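Local coordinates for protein probable transcriptional regulator PhnF (Escherichia coli, PDB 2FA1) that probably acts as a DNA-binding transcriptional regulator of alkylphosphonate uptake and C-P lyase genes, this chain being its C-terminal effector-binding (UTRA) domain, at residues L126-T131 and V146-A151; R8-L13 and E155-H160; R100-I105 and R130-R135. One frame throughout, in Å; residues are numbered along the deposited sequence. Where two conformers were deposited one is given.

In the fold
All three contacts join beta strands of the C-terminal domain. Contacts 1 and 3 occupy the two edges of strand 125-135, staggered along it, and share Arg130 and Thr131: in the six-stranded antiparallel sheet this strand pairs with 143-150 in contact 1 and with 98-109, outermost within this chain, in contact 3, their centres about 13 Å apart. Contact 2 joins strands 9-12 and 154-159, from near the two chain ends, as a separate parallel pair, centred about 13 Å from contact 1 and 16 Å from contact 3. Along the sequence it encloses both others. Residues 156-159 and 102-105 pair antiparallel with strands of the second subunit, so sheet pairing runs on through the dimer.

Contact 1 of 3, residues L126-T131 and V146-A151; sequences LLCVRT and VSLTRA
Strands 125-135 and 143-150 form an antiparallel beta hairpin, whose tight part is the backbone between Leu127 and Val129. Four hydrogen bonds close it, two in each hydrogen-bonded pair, Leu127 with Thr149 and Val129 with Ser147; the straightest runs from Ser147 N to Val129 O (2.8 Å, 172° at the hydrogen). On the face of Cys128, Leu148 and Val146, the leucine methyl CD2 meets Cys128 CB at 3.8 Å. The sulfur of Cys128, anti to the backbone N (chi1 170°), lies 4.0 Å from Val146 CG1, which also touches Arg130 CG. Small or branched apolar groups suit this surface; Arg130, on the same face, ends in a salt bridge to Glu155 of the second subunit.

The other face is buried too, covered by Phe156, but more polar. A water donates to Leu127 O at 3.0 Å and hydrogen-bonds Ser147 OG and Thr149 OG1. Leu127 O thus takes at least two hydrogen bonds, from Thr149 N and the water. The looser side is at partly exposed Val146 and Arg150, the latter leaving for a salt bridge with Asp152. The chemistry implies that small hydroxyl side chains are tolerated among buried methyls because one bound water answers both hydroxyls.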
loop_
_atom_site.group_PDB
_atom_site.type_symbol
_atom_site.label_atom_id
_atom_site.label_comp_id
_atom_site.label_asym_id
_atom_site.label_seq_id
_atom_site.Cartn_x
_atom_site.Cartn_y
_atom_site.Cartn_z
ATOM N N LEU A 126 -7.484 0.692 9.886
ATOM C CA LEU A 126 -6.140 1.299 9.850
ATOM C C LEU A 126 -5.349 0.725 8.694
ATOM O O LEU A 126 -5.535 -0.482 8.405
ATOM C CB LEU A 126 -5.342 1.015 11.107
ATOM C CG LEU A 126 -5.864 1.317 12.493
ATOM C CD1 LEU A 126 -4.871 0.718 13.517
ATOM C CD2 LEU A 126 -5.985 2.805 12.557
ATOM N N LEU A 127 -4.472 1.533 8.077
ATOM C CA LEU A 127 -3.478 1.014 7.121
ATOM C C LEU A 127 -2.227 0.809 7.944
ATOM O O LEU A 127 -1.843 1.704 8.771
ATOM C CB LEU A 127 -3.169 2.028 6.024
ATOM C CG LEU A 127 -4.149 2.023 4.846
ATOM C CD1 LEU A 127 -4.258 3.378 4.017
ATOM C CD2 LEU A 127 -3.845 0.804 3.982
ATOM N N CYS A 128 -1.579 -0.352 7.791
ATOM C CA CYS A 128 -0.375 -0.614 8.522
ATOM C C CYS A 128 0.763 -0.784 7.508
ATOM O O CYS A 128 0.638 -1.630 6.596
ATOM C CB CYS A 128 -0.545 -1.841 9.345
ATOM S SG CYS A 128 1.021 -2.469 10.129
ATOM N N VAL A 129 1.815 0.055 7.605
ATOM C CA VAL A 129 2.903 0.021 6.598
ATOM C C VAL A 129 4.167 -0.305 7.393
ATOM O O VAL A 129 4.543 0.428 8.355
ATOM C CB VAL A 129 3.091 1.323 5.794
ATOM C CG1 VAL A 129 4.245 1.166 4.847
ATOM C CG2 VAL A 129 1.834 1.637 4.986
ATOM N N ARG A 130 4.855 -1.373 6.999
ATOM C CA ARG A 130 6.014 -1.823 7.833
ATOM C C ARG A 130 7.170 -1.849 6.869
ATOM O O ARG A 130 7.044 -2.299 5.687
ATOM C CB ARG A 130 5.816 -3.216 8.409
ATOM C CG ARG A 130 4.613 -3.327 9.413
ATOM C CD ARG A 130 4.578 -4.581 10.156
ATOM N NE ARG A 130 4.120 -5.651 9.302
ATOM C CZ ARG A 130 4.684 -6.861 9.196
ATOM N NH1 ARG A 130 5.734 -7.213 9.908
ATOM N NH2 ARG A 130 4.117 -7.762 8.389
ATOM N N THR A 131 8.288 -1.248 7.285
ATOM C CA THR A 131 9.397 -1.089 6.343
ATOM C C THR A 131 10.723 -1.454 6.991
ATOM O O THR A 131 10.894 -1.243 8.131
ATOM C CB THR A 131 9.474 0.340 5.762
ATOM O OG1 THR A 131 9.877 1.296 6.743
ATOM C CG2 THR A 131 8.104 0.876 5.233
ATOM N N VAL A 146 7.009 0.768 11.866
ATOM C CA VAL A 146 5.667 0.266 11.686
ATOM C C VAL A 146 4.764 1.492 11.821
ATOM O O VAL A 146 4.719 2.068 12.927
ATOM C CB VAL A 146 5.314 -0.673 12.845
ATOM C CG1 VAL A 146 3.795 -1.275 12.707
ATOM C CG2 VAL A 146 6.399 -1.808 13.043
ATOM N N SER A 147 4.098 1.837 10.728
ATOM C CA SER A 147 3.221 3.011 10.664
ATOM C C SER A 147 1.795 2.516 10.787
ATOM O O SER A 147 1.406 1.540 10.118
ATOM C CB SER A 147 3.378 3.598 9.243
ATOM O OG SER A 147 2.655 4.769 9.120
ATOM N N LEU A 148 0.968 3.214 11.561
ATOM C CA LEU A 148 -0.474 2.879 11.633
ATOM C C LEU A 148 -1.186 4.202 11.358
ATOM O O LEU A 148 -0.899 5.213 11.999
ATOM C CB LEU A 148 -0.885 2.403 13.054
ATOM C CG LEU A 148 -0.178 1.138 13.520
ATOM C CD1 LEU A 148 -0.664 1.008 14.933
ATOM C CD2 LEU A 148 -0.680 0.080 12.654
ATOM N N THR A 149 -1.968 4.218 10.261
ATOM C CA THR A 149 -2.629 5.417 9.791
ATOM C C THR A 149 -4.105 5.224 9.633
ATOM O O THR A 149 -4.562 4.279 9.042
ATOM C CB THR A 149 -2.199 5.846 8.389
ATOM O OG1 THR A 149 -2.263 4.712 7.476
ATOM C CG2 THR A 149 -0.815 6.434 8.321
ATOM N N ARG A 150 -4.864 6.202 10.101
ATOM C CA ARG A 150 -6.320 6.096 9.994
ATOM C C ARG A 150 -6.685 6.053 8.503
ATOM O O ARG A 150 -6.390 6.966 7.708
ATOM C CB ARG A 150 -6.927 7.427 10.589
ATOM C CG ARG A 150 -7.021 7.370 12.146
ATOM C CD ARG A 150 -7.746 8.690 12.597
ATOM N NE ARG A 150 -9.142 8.758 12.095
ATOM C CZ ARG A 150 -10.094 9.498 12.684
ATOM N NH1 ARG A 150 -9.896 10.120 13.854
ATOM N NH2 ARG A 150 -11.354 9.497 12.184
ATOM N N ALA A 151 -7.299 4.942 8.104
ATOM C CA ALA A 151 -7.585 4.798 6.707
ATOM C C ALA A 151 -8.719 5.695 6.238
ATOM O O ALA A 151 -8.864 5.905 5.019
ATOM C CB ALA A 151 -7.906 3.345 6.424
HETATM O O HOH W 1 0.375 3.457 7.835
#

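Contact 2 of 3, residues R8-L13 and E155-H160; sequences RFSQNL and EFTMEH
Backbone hydrogen bonds define this contact as a short parallel pair of strands, with Ser10 level with Glu155, Gln11 with Phe156 and Asn12 with Thr157. Donors come in turn from the two chains: Glu155 N to Phe9 O, Gln11 N to Glu155 O, Thr157 N to Gln11 O, and Leu13 N to Thr157 O. The bond from Leu13 N to Thr157 O is the straightest (2.8 Å, 178° at the hydrogen) and carries the pairing one residue past strand 9-12. Thr157 N instead approaches Gln11 O from 35° above the carbonyl plane; the same oxygen receives a CA-H...O contact from Phe156 CA at 3.2 Å.

Apolar contacts gather around Phe156 and Leu13. Leu13 CG stands anti to the backbone N, and its two methyls take different partners. Leu13 CD1 touches Phe156 CD1 at 3.9 Å, the side chains crossing at about a right angle, while Leu13 CD2 meets Met158 CE at 3.6 Å. The bend of the flexible thioether at chi3 lays that methyl alongside the leucine, both side chains pointing the same way. Gln11 runs alongside the ring, NE2 lying 3.8 Å from Phe156 CE1, its amide plane turned 52° from the ring; its OE1 accepts from Arg55.

Ser10, Glu155, Asn12 and Thr157 lie on the other face. Glu155 makes salt bridges to Arg104 and Arg130 of the second subunit, and Ser10 OG hydrogen-bonds that Arg104; both suit an interface where arginines need acceptors. Asn12 OD1 receives Leu14 N just beyond the strand.

Among its neighbours, the pair lies against the large sheet: Phe156 packs on Leu127 and Val129 of strand 125-135, Phe9 on Leu62 and Gln11 on Cys63 of strand 60-69. Residues 156-159 pair antiparallel with a strand of the second subunit, continuing the sheet across the interface.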
loop_
_atom_site.group_PDB
_atom_site.type_symbol
_atom_site.label_atom_id
_atom_site.label_comp_id
_atom_site.label_asym_id
_atom_site.label_seq_id
_atom_site.Cartn_x
_atom_site.Cartn_y
_atom_site.Cartn_z
ATOM N N ARG A 8 -8.931 12.252 2.581
ATOM C CA ARG A 8 -8.625 13.649 2.877
ATOM C C ARG A 8 -7.195 13.984 2.561
ATOM O O ARG A 8 -6.958 14.969 1.853
ATOM C CB ARG A 8 -8.964 13.946 4.357
ATOM C CG ARG A 8 -8.680 15.352 4.860
ATOM C CD ARG A 8 -9.751 16.378 4.465
ATOM N NE ARG A 8 -9.062 17.626 4.153
ATOM C CZ ARG A 8 -8.739 18.554 5.042
ATOM N NH1 ARG A 8 -9.132 18.483 6.312
ATOM N NH2 ARG A 8 -8.063 19.609 4.629
ATOM N N PHE A 9 -6.224 13.186 3.041
ATOM C CA PHE A 9 -4.781 13.498 2.868
ATOM C C PHE A 9 -4.070 12.424 2.031
ATOM O O PHE A 9 -4.457 11.284 2.130
ATOM C CB PHE A 9 -4.111 13.553 4.237
ATOM C CG PHE A 9 -4.659 14.649 5.129
ATOM C CD1 PHE A 9 -5.529 14.334 6.156
ATOM C CD2 PHE A 9 -4.351 15.984 4.871
ATOM C CE1 PHE A 9 -6.125 15.335 6.962
ATOM C CE2 PHE A 9 -4.908 17.005 5.702
ATOM C CZ PHE A 9 -5.749 16.674 6.734
ATOM N N SER A 10 -3.017 12.772 1.268
ATOM C CA SER A 10 -2.189 11.767 0.502
ATOM C C SER A 10 -0.785 11.745 1.040
ATOM O O SER A 10 -0.212 12.812 1.322
ATOM C CB SER A 10 -2.079 12.087 -1.010
ATOM O OG SER A 10 -3.343 12.056 -1.651
ATOM N N GLN A 11 -0.206 10.563 1.279
ATOM C CA GLN A 11 1.203 10.456 1.708
ATOM C C GLN A 11 1.952 9.558 0.724
ATOM O O GLN A 11 1.483 8.489 0.375
ATOM C CB GLN A 11 1.392 9.925 3.169
ATOM C CG GLN A 11 1.154 10.959 4.382
ATOM C CD GLN A 11 1.137 10.325 5.825
ATOM O OE1 GLN A 11 1.184 11.049 6.847
ATOM N NE2 GLN A 11 1.101 8.981 5.904
ATOM N N ASN A 12 3.128 9.996 0.286
ATOM C CA ASN A 12 3.968 9.194 -0.584
ATOM C C ASN A 12 4.513 7.939 0.115
ATOM O O ASN A 12 5.182 7.969 1.165
ATOM C CB ASN A 12 5.030 10.118 -1.217
ATOM C CG ASN A 12 6.015 9.413 -2.145
ATOM O OD1 ASN A 12 6.209 8.199 -2.140
ATOM N ND2 ASN A 12 6.680 10.236 -2.977
ATOM N N LEU A 13 4.202 6.796 -0.454
ATOM C CA LEU A 13 4.543 5.511 0.157
ATOM C C LEU A 13 6.056 5.415 0.245
ATOM O O LEU A 13 6.582 4.816 1.162
ATOM C CB LEU A 13 3.931 4.345 -0.673
ATOM C CG LEU A 13 4.158 2.934 -0.125
ATOM C CD1 LEU A 13 3.405 2.766 1.205
ATOM C CD2 LEU A 13 3.702 1.919 -1.107
ATOM N N GLU A 155 -4.543 8.246 2.239
ATOM C CA GLU A 155 -4.288 7.276 1.165
ATOM C C GLU A 155 -2.808 7.398 0.766
ATOM O O GLU A 155 -2.198 8.483 0.876
ATOM C CB GLU A 155 -5.272 7.582 0.004
ATOM C CG GLU A 155 -4.887 6.977 -1.364
ATOM C CD GLU A 155 -5.998 7.146 -2.396
ATOM O OE1 GLU A 155 -6.302 8.319 -2.708
ATOM O OE2 GLU A 155 -6.563 6.137 -2.932
ATOM N N PHE A 156 -2.197 6.293 0.371
ATOM C CA PHE A 156 -0.787 6.312 -0.019
ATOM C C PHE A 156 -0.674 6.389 -1.499
ATOM O O PHE A 156 -1.464 5.787 -2.205
ATOM C CB PHE A 156 -0.050 5.073 0.463
ATOM C CG PHE A 156 0.208 5.076 1.974
ATOM C CD1 PHE A 156 1.294 5.764 2.471
ATOM C CD2 PHE A 156 -0.616 4.341 2.842
ATOM C CE1 PHE A 156 1.509 5.817 3.906
ATOM C CE2 PHE A 156 -0.418 4.366 4.234
ATOM C CZ PHE A 156 0.659 5.078 4.751
ATOM N N THR A 157 0.374 7.096 -1.967
ATOM C CA THR A 157 0.569 7.184 -3.421
ATOM C C THR A 157 1.972 6.687 -3.763
ATOM O O THR A 157 2.870 6.756 -2.933
ATOM C CB THR A 157 0.421 8.660 -3.937
ATOM O OG1 THR A 157 1.356 9.483 -3.245
ATOM C CG2 THR A 157 -0.994 9.159 -3.650
ATOM N N MET A 158 2.187 6.267 -5.003
ATOM C CA MET A 158 3.560 5.927 -5.388
ATOM C C MET A 158 3.709 6.259 -6.864
ATOM O O MET A 158 2.776 6.046 -7.653
ATOM C CB MET A 158 3.862 4.451 -5.052
ATOM C CG MET A 158 5.050 3.835 -5.745
ATOM S SD MET A 158 5.357 2.269 -4.950
ATOM C CE MET A 158 3.656 1.762 -4.738
ATOM N N GLU A 159 4.828 6.895 -7.197
ATOM C CA GLU A 159 5.110 7.238 -8.617
ATOM C C GLU A 159 6.132 6.245 -9.084
ATOM O O GLU A 159 7.082 5.876 -8.337
ATOM C CB GLU A 159 5.723 8.633 -8.734
ATOM C CG GLU A 159 4.804 9.736 -8.272
ATOM C CD GLU A 159 3.760 10.025 -9.283
ATOM O OE1 GLU A 159 4.019 9.697 -10.469
ATOM O OE2 GLU A 159 2.687 10.563 -8.902
ATOM N N HIS A 160 5.965 5.785 -10.307
ATOM C CA HIS A 160 6.881 4.806 -10.801
ATOM C C HIS A 160 7.792 5.405 -11.868
ATOM O O HIS A 160 7.519 6.448 -12.459
ATOM C CB HIS A 160 6.096 3.640 -11.315
ATOM C CG HIS A 160 5.188 3.072 -10.275
ATOM N ND1 HIS A 160 5.633 2.186 -9.316
ATOM C CD2 HIS A 160 3.874 3.295 -10.018
ATOM C CE1 HIS A 160 4.616 1.855 -8.533
ATOM N NE2 HIS A 160 3.538 2.517 -8.937
ATOM O OXT HIS A 160 8.838 4.826 -12.094
#

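Contact 3 of 3, residues R100-I105 and R130-R135; sequences RSQTRI and RTLNHR
This is an antiparallel strand pair interrupted by a classic beta bulge, at the edge of the chain's six-stranded sheet, where strand 98-109 is outermost. Ser101 and Gln102 both face Leu132, whose carbonyl O takes a short bond from Ser101 N (2.7 Å) and a weak one from Gln102 N (3.5 Å). The register shifts by one there. Beyond it, Arg104 and Arg130 bond through both backbone N-H groups.

On the face with Arg130, the extended chain of Arg104 lies alongside, the guanidinium planes 42° apart. Arg104 NE is 4.5 Å from Arg130 NH2, so the charged atoms are near but not in contact; Glu155 of the second subunit, salt-bridged to both, probably eases their repulsion. Gln102 stretches beside Leu132, bringing Gln102 NE2 to 3.4 Å from Leu132 CD1. Residues 102-105 pair with a strand of that subunit, so this edge continues the sheet through the dimer.

On the opposite face, Arg100 folds back over Thr131, bent at chi2 and chi3. Its CD touches Thr131 CB at 3.6 Å, and Thr131 CG2 covers one guanidinium face. A long, bendable side chain suits this return. Thr103 OG1 hydrogen-bonds His160 NE2 of the second subunit and accepts from Arg100 NH1 at 2.9 Å, only 3° out of the guanidinium plane.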
loop_
_atom_site.group_PDB
_atom_site.type_symbol
_atom_site.label_atom_id
_atom_site.label_comp_id
_atom_site.label_asym_id
_atom_site.label_seq_id
_atom_site.Cartn_x
_atom_site.Cartn_y
_atom_site.Cartn_z
ATOM N N ARG A 100 15.250 2.052 1.601
ATOM C CA ARG A 100 14.260 1.012 1.850
ATOM C C ARG A 100 14.653 -0.333 1.203
ATOM O O ARG A 100 15.032 -0.381 0.025
ATOM C CB ARG A 100 12.984 1.549 1.267
ATOM C CG ARG A 100 11.751 0.685 1.374
ATOM C CD ARG A 100 10.889 1.001 2.559
ATOM N NE ARG A 100 10.592 2.430 2.646
ATOM C CZ ARG A 100 9.465 2.975 2.230
ATOM N NH1 ARG A 100 8.493 2.186 1.813
ATOM N NH2 ARG A 100 9.269 4.313 2.302
ATOM N N SER A 101 14.568 -1.419 1.925
ATOM C CA SER A 101 14.708 -2.690 1.239
ATOM C C SER A 101 13.391 -3.368 1.000
ATOM O O SER A 101 13.174 -3.992 -0.070
ATOM C CB SER A 101 15.642 -3.684 1.928
ATOM O OG SER A 101 15.163 -4.152 3.155
ATOM N N GLN A 102 12.527 -3.312 2.006
ATOM C CA GLN A 102 11.302 -4.096 1.890
ATOM C C GLN A 102 10.186 -3.267 2.504
ATOM O O GLN A 102 10.423 -2.486 3.424
ATOM C CB GLN A 102 11.454 -5.348 2.770
ATOM C CG GLN A 102 12.517 -6.306 2.325
ATOM C CD GLN A 102 12.382 -7.642 3.032
ATOM O OE1 GLN A 102 12.573 -8.701 2.419
ATOM N NE2 GLN A 102 12.007 -7.612 4.320
ATOM N N THR A 103 8.959 -3.431 1.950
ATOM C CA THR A 103 7.754 -2.741 2.470
ATOM C C THR A 103 6.680 -3.829 2.560
ATOM O O THR A 103 6.607 -4.702 1.643
ATOM C CB THR A 103 7.269 -1.609 1.549
ATOM O OG1 THR A 103 8.311 -0.644 1.304
ATOM C CG2 THR A 103 6.047 -0.856 2.178
ATOM N N ARG A 104 5.890 -3.820 3.660
ATOM C CA ARG A 104 4.696 -4.695 3.730
ATOM C C ARG A 104 3.512 -3.774 4.049
ATOM O O ARG A 104 3.619 -3.011 5.005
ATOM C CB ARG A 104 4.814 -5.743 4.749
ATOM C CG ARG A 104 5.800 -6.869 4.297
ATOM C CD ARG A 104 5.630 -8.089 5.278
ATOM N NE ARG A 104 6.142 -9.258 4.605
ATOM C CZ ARG A 104 5.410 -10.268 4.104
ATOM N NH1 ARG A 104 4.076 -10.340 4.213
ATOM N NH2 ARG A 104 6.066 -11.239 3.491
ATOM N N ILE A 105 2.399 -3.871 3.304
ATOM C CA ILE A 105 1.240 -3.025 3.551
ATOM C C ILE A 105 0.045 -3.926 3.884
ATOM O O ILE A 105 -0.249 -4.880 3.165
ATOM C CB ILE A 105 0.923 -2.220 2.306
ATOM C CG1 ILE A 105 2.179 -1.408 1.991
ATOM C CG2 ILE A 105 -0.262 -1.200 2.596
ATOM C CD1 ILE A 105 2.069 -0.877 0.663
ATOM N N ARG A 130 4.855 -1.373 6.999
ATOM C CA ARG A 130 6.014 -1.823 7.833
ATOM C C ARG A 130 7.170 -1.849 6.869
ATOM O O ARG A 130 7.044 -2.299 5.687
ATOM C CB ARG A 130 5.816 -3.216 8.409
ATOM C CG ARG A 130 4.613 -3.327 9.413
ATOM C CD ARG A 130 4.578 -4.581 10.156
ATOM N NE ARG A 130 4.120 -5.651 9.302
ATOM C CZ ARG A 130 4.684 -6.861 9.196
ATOM N NH1 ARG A 130 5.734 -7.213 9.908
ATOM N NH2 ARG A 130 4.117 -7.762 8.389
ATOM N N THR A 131 8.288 -1.248 7.285
ATOM C CA THR A 131 9.397 -1.089 6.343
ATOM C C THR A 131 10.723 -1.454 6.991
ATOM O O THR A 131 10.894 -1.243 8.131
ATOM C CB THR A 131 9.474 0.340 5.762
ATOM O OG1 THR A 131 9.877 1.296 6.743
ATOM C CG2 THR A 131 8.104 0.876 5.233
ATOM N N LEU A 132 11.660 -2.024 6.217
ATOM C CA LEU A 132 13.046 -2.257 6.611
ATOM C C LEU A 132 13.920 -1.341 5.767
ATOM O O LEU A 132 13.765 -1.233 4.497
ATOM C CB LEU A 132 13.468 -3.705 6.275
ATOM C CG LEU A 132 13.031 -4.666 7.345
ATOM C CD1 LEU A 132 13.536 -6.060 6.907
ATOM C CD2 LEU A 132 13.609 -4.304 8.716
ATOM N N ASN A 133 14.822 -0.631 6.469
ATOM C CA ASN A 133 15.621 0.429 5.872
ATOM C C ASN A 133 17.068 0.151 6.261
ATOM O O ASN A 133 17.350 -0.484 7.303
ATOM C CB ASN A 133 15.227 1.822 6.404
ATOM C CG ASN A 133 13.835 2.230 5.991
ATOM O OD1 ASN A 133 13.479 2.303 4.817
ATOM N ND2 ASN A 133 12.996 2.505 6.992
ATOM N N HIS A 134 17.955 0.535 5.344
ATOM C CA HIS A 134 19.389 0.134 5.393
ATOM C C HIS A 134 20.231 1.364 5.141
ATOM O O HIS A 134 19.775 2.301 4.484
ATOM C CB HIS A 134 19.647 -0.884 4.250
ATOM C CG HIS A 134 19.103 -2.258 4.563
ATOM N ND1 HIS A 134 17.791 -2.617 4.297
ATOM C CD2 HIS A 134 19.672 -3.335 5.161
ATOM C CE1 HIS A 134 17.593 -3.864 4.700
ATOM N NE2 HIS A 134 18.711 -4.326 5.222
ATOM N N ARG A 135 21.395 1.399 5.785
ATOM C CA ARG A 135 22.434 2.362 5.397
ATOM C C ARG A 135 23.033 1.717 4.159
ATOM O O ARG A 135 23.446 0.516 4.181
ATOM C CB ARG A 135 23.542 2.507 6.437
ATOM C CG ARG A 135 23.087 2.952 7.764
ATOM C CD ARG A 135 24.284 3.024 8.764
ATOM N NE ARG A 135 25.399 3.745 8.153
ATOM C CZ ARG A 135 26.467 4.209 8.809
ATOM N NH1 ARG A 135 26.602 3.978 10.110
ATOM N NH2 ARG A 135 27.416 4.875 8.129
#